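Mortality factor 4-like protein 1 (Homo sapiens, PDB 2F5K) binds methylated histone H3 tails through its chromo domain, a small beta barrel, and probably acts in gene regulation. Local coordinates at residues 56-59 with 60-63. Numbering follows the deposited sequence.
Sequences IHYS and GWNK
W61 N donates to Y58 O (2.9 Å), closing a type II beta turn that ends strand 51-58 of the chromo domain barrel and starts the loop toward strand 67-70. The bond is bent, with an N-H...O angle of 131°, and the donor lies out of the carbonyl plane. G60 suits the third position of this turn because its positive phi favours glycine, and a CB there would collide with S59 O.

One residue before the turn, H57 extends its ring across the chain reversal. With CG anti to the backbone N (chi1 161°), NE2 reaches W61 O at 2.9 Å, lying in that carbonyl's plane while the oxygen sits at the imidazole edge. Histidine is apt here, having a ring N-H at a suitable reach. Replacing H57 by an alanine is likely to leave W61 O without this donor and let the loop beyond the turn shift.

Y58 and W61 also pack obliquely through their side chains, their ring planes at 34°. Y58 CB lies over one face of the indole, near its rim, 3.7 Å from W61 CD2. The broad indole gives that methylene a flat surface, and the rings of Y38, W65 and H33 also meet the indole, a cluster consistent with the aromatic cages by which chromo domains hold methyl-lysine.

The Y58 side chain, buried in the barrel, touches C31 and V69, and I56 CD1 sits over the centre of one face of its ring, 3.1 Å above the ring plane.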
ATOM      1  N   ILE A  56       2.263   8.237   1.141  1.00 54.82           N
ATOM      2  CA  ILE A  56       0.960   7.680   1.453  1.00 53.90           C
ATOM      3  C   ILE A  56       0.414   7.837   2.873  1.00 53.62           C
ATOM      4  O   ILE A  56       1.137   7.776   3.883  1.00 53.79           O
ATOM      5  CB  ILE A  56       0.862   6.193   1.029  1.00 53.79           C
ATOM      6  CG1 ILE A  56       1.004   5.282   2.224  1.00 53.22           C
ATOM      7  CG2 ILE A  56       1.862   5.817  -0.090  1.00 52.93           C
ATOM      8  CD1 ILE A  56       0.098   4.130   2.141  1.00 53.66           C
ATOM      9  N   HIS A  57      -0.889   8.009   2.938  1.00 52.64           N
ATOM     10  CA  HIS A  57      -1.552   8.027   4.216  1.00 52.86           C
ATOM     11  C   HIS A  57      -2.357   6.750   4.311  1.00 52.53           C
ATOM     12  O   HIS A  57      -3.194   6.466   3.456  1.00 52.28           O
ATOM     13  CB  HIS A  57      -2.471   9.246   4.367  1.00 52.72           C
ATOM     14  CG  HIS A  57      -3.493   9.080   5.442  1.00 53.67           C
ATOM     15  ND1 HIS A  57      -4.838   8.951   5.174  1.00 54.65           N
ATOM     16  CD2 HIS A  57      -3.366   8.983   6.788  1.00 54.61           C
ATOM     17  CE1 HIS A  57      -5.496   8.789   6.309  1.00 54.83           C
ATOM     18  NE2 HIS A  57      -4.626   8.808   7.304  1.00 54.64           N
ATOM     19  N   TYR A  58      -2.091   5.962   5.333  1.00 52.60           N
ATOM     20  CA  TYR A  58      -2.844   4.749   5.493  1.00 53.57           C
ATOM     21  C   TYR A  58      -4.157   5.142   6.149  1.00 54.94           C
ATOM     22  O   TYR A  58      -4.171   5.826   7.194  1.00 54.21           O
ATOM     23  CB  TYR A  58      -2.067   3.735   6.308  1.00 53.06           C
ATOM     24  CG  TYR A  58      -0.763   3.312   5.648  1.00 53.61           C
ATOM     25  CD1 TYR A  58       0.390   4.100   5.768  1.00 53.10           C
ATOM     26  CD2 TYR A  58      -0.679   2.121   4.895  1.00 52.05           C
ATOM     27  CE1 TYR A  58       1.591   3.710   5.184  1.00 52.80           C
ATOM     28  CE2 TYR A  58       0.503   1.732   4.313  1.00 51.41           C
ATOM     29  CZ  TYR A  58       1.636   2.538   4.449  1.00 52.26           C
ATOM     30  OH  TYR A  58       2.821   2.179   3.883  1.00 51.07           O
ATOM     31  N   SER A  59      -5.255   4.742   5.511  1.00 56.23           N
ATOM     32  CA  SER A  59      -6.569   5.108   5.999  1.00 58.00           C
ATOM     33  C   SER A  59      -6.879   4.533   7.359  1.00 59.22           C
ATOM     34  O   SER A  59      -6.589   3.378   7.663  1.00 58.46           O
ATOM     35  CB  SER A  59      -7.670   4.796   4.990  1.00 58.05           C
ATOM     36  OG  SER A  59      -7.432   3.571   4.356  1.00 59.59           O
ATOM     37  N   GLY A  60      -7.461   5.382   8.195  1.00 61.20           N
ATOM     38  CA  GLY A  60      -7.769   4.997   9.554  1.00 63.86           C
ATOM     39  C   GLY A  60      -6.499   5.000  10.382  1.00 65.89           C
ATOM     40  O   GLY A  60      -6.485   4.520  11.505  1.00 66.06           O
ATOM     41  N   TRP A  61      -5.423   5.539   9.821  1.00 67.79           N
ATOM     42  CA  TRP A  61      -4.142   5.549  10.511  1.00 69.93           C
ATOM     43  C   TRP A  61      -3.689   6.970  10.770  1.00 70.73           C
ATOM     44  O   TRP A  61      -3.829   7.858   9.926  1.00 70.65           O
ATOM     45  CB  TRP A  61      -3.059   4.807   9.711  1.00 70.50           C
ATOM     46  CG  TRP A  61      -3.093   3.302   9.809  1.00 72.99           C
ATOM     47  CD1 TRP A  61      -4.196   2.503   9.979  1.00 74.43           C
ATOM     48  CD2 TRP A  61      -1.973   2.410   9.723  1.00 74.70           C
ATOM     49  NE1 TRP A  61      -3.825   1.182  10.013  1.00 74.65           N
ATOM     50  CE2 TRP A  61      -2.467   1.097   9.853  1.00 75.05           C
ATOM     51  CE3 TRP A  61      -0.593   2.589   9.541  1.00 75.26           C
ATOM     52  CZ2 TRP A  61      -1.638  -0.019   9.809  1.00 75.93           C
ATOM     53  CZ3 TRP A  61       0.225   1.477   9.496  1.00 75.23           C
ATOM     54  CH2 TRP A  61      -0.297   0.194   9.633  1.00 75.69           C
ATOM     55  N   ASN A  62      -3.126   7.175  11.948  1.00 72.00           N
ATOM     56  CA  ASN A  62      -2.625   8.474  12.323  1.00 73.30           C
ATOM     57  C   ASN A  62      -1.535   8.932  11.348  1.00 73.57           C
ATOM     58  O   ASN A  62      -0.683   8.157  10.928  1.00 73.39           O
ATOM     59  CB  ASN A  62      -2.155   8.442  13.779  1.00 74.09           C
ATOM     60  CG  ASN A  62      -3.267   7.980  14.743  1.00 76.16           C
ATOM     61  OD1 ASN A  62      -4.414   8.438  14.664  1.00 77.43           O
ATOM     62  ND2 ASN A  62      -2.926   7.074  15.648  1.00 78.06           N
ATOM     63  N   LYS A  63      -1.578  10.206  10.995  1.00 74.00           N
ATOM     64  CA  LYS A  63      -0.703  10.763   9.982  1.00 74.60           C
ATOM     65  C   LYS A  63       0.798  10.638  10.225  1.00 74.42           C
ATOM     66  O   LYS A  63       1.592  10.922   9.334  1.00 74.45           O
ATOM     67  CB  LYS A  63      -1.078  12.221   9.751  1.00 75.32           C
ATOM     68  CG  LYS A  63      -2.584  12.423   9.598  1.00 77.40           C
ATOM     69  CD  LYS A  63      -3.012  13.865   9.826  1.00 79.41           C
ATOM     70  CE  LYS A  63      -4.510  14.034   9.589  1.00 80.66           C
ATOM     71  NZ  LYS A  63      -4.934  15.464   9.652  1.00 81.42           N
TER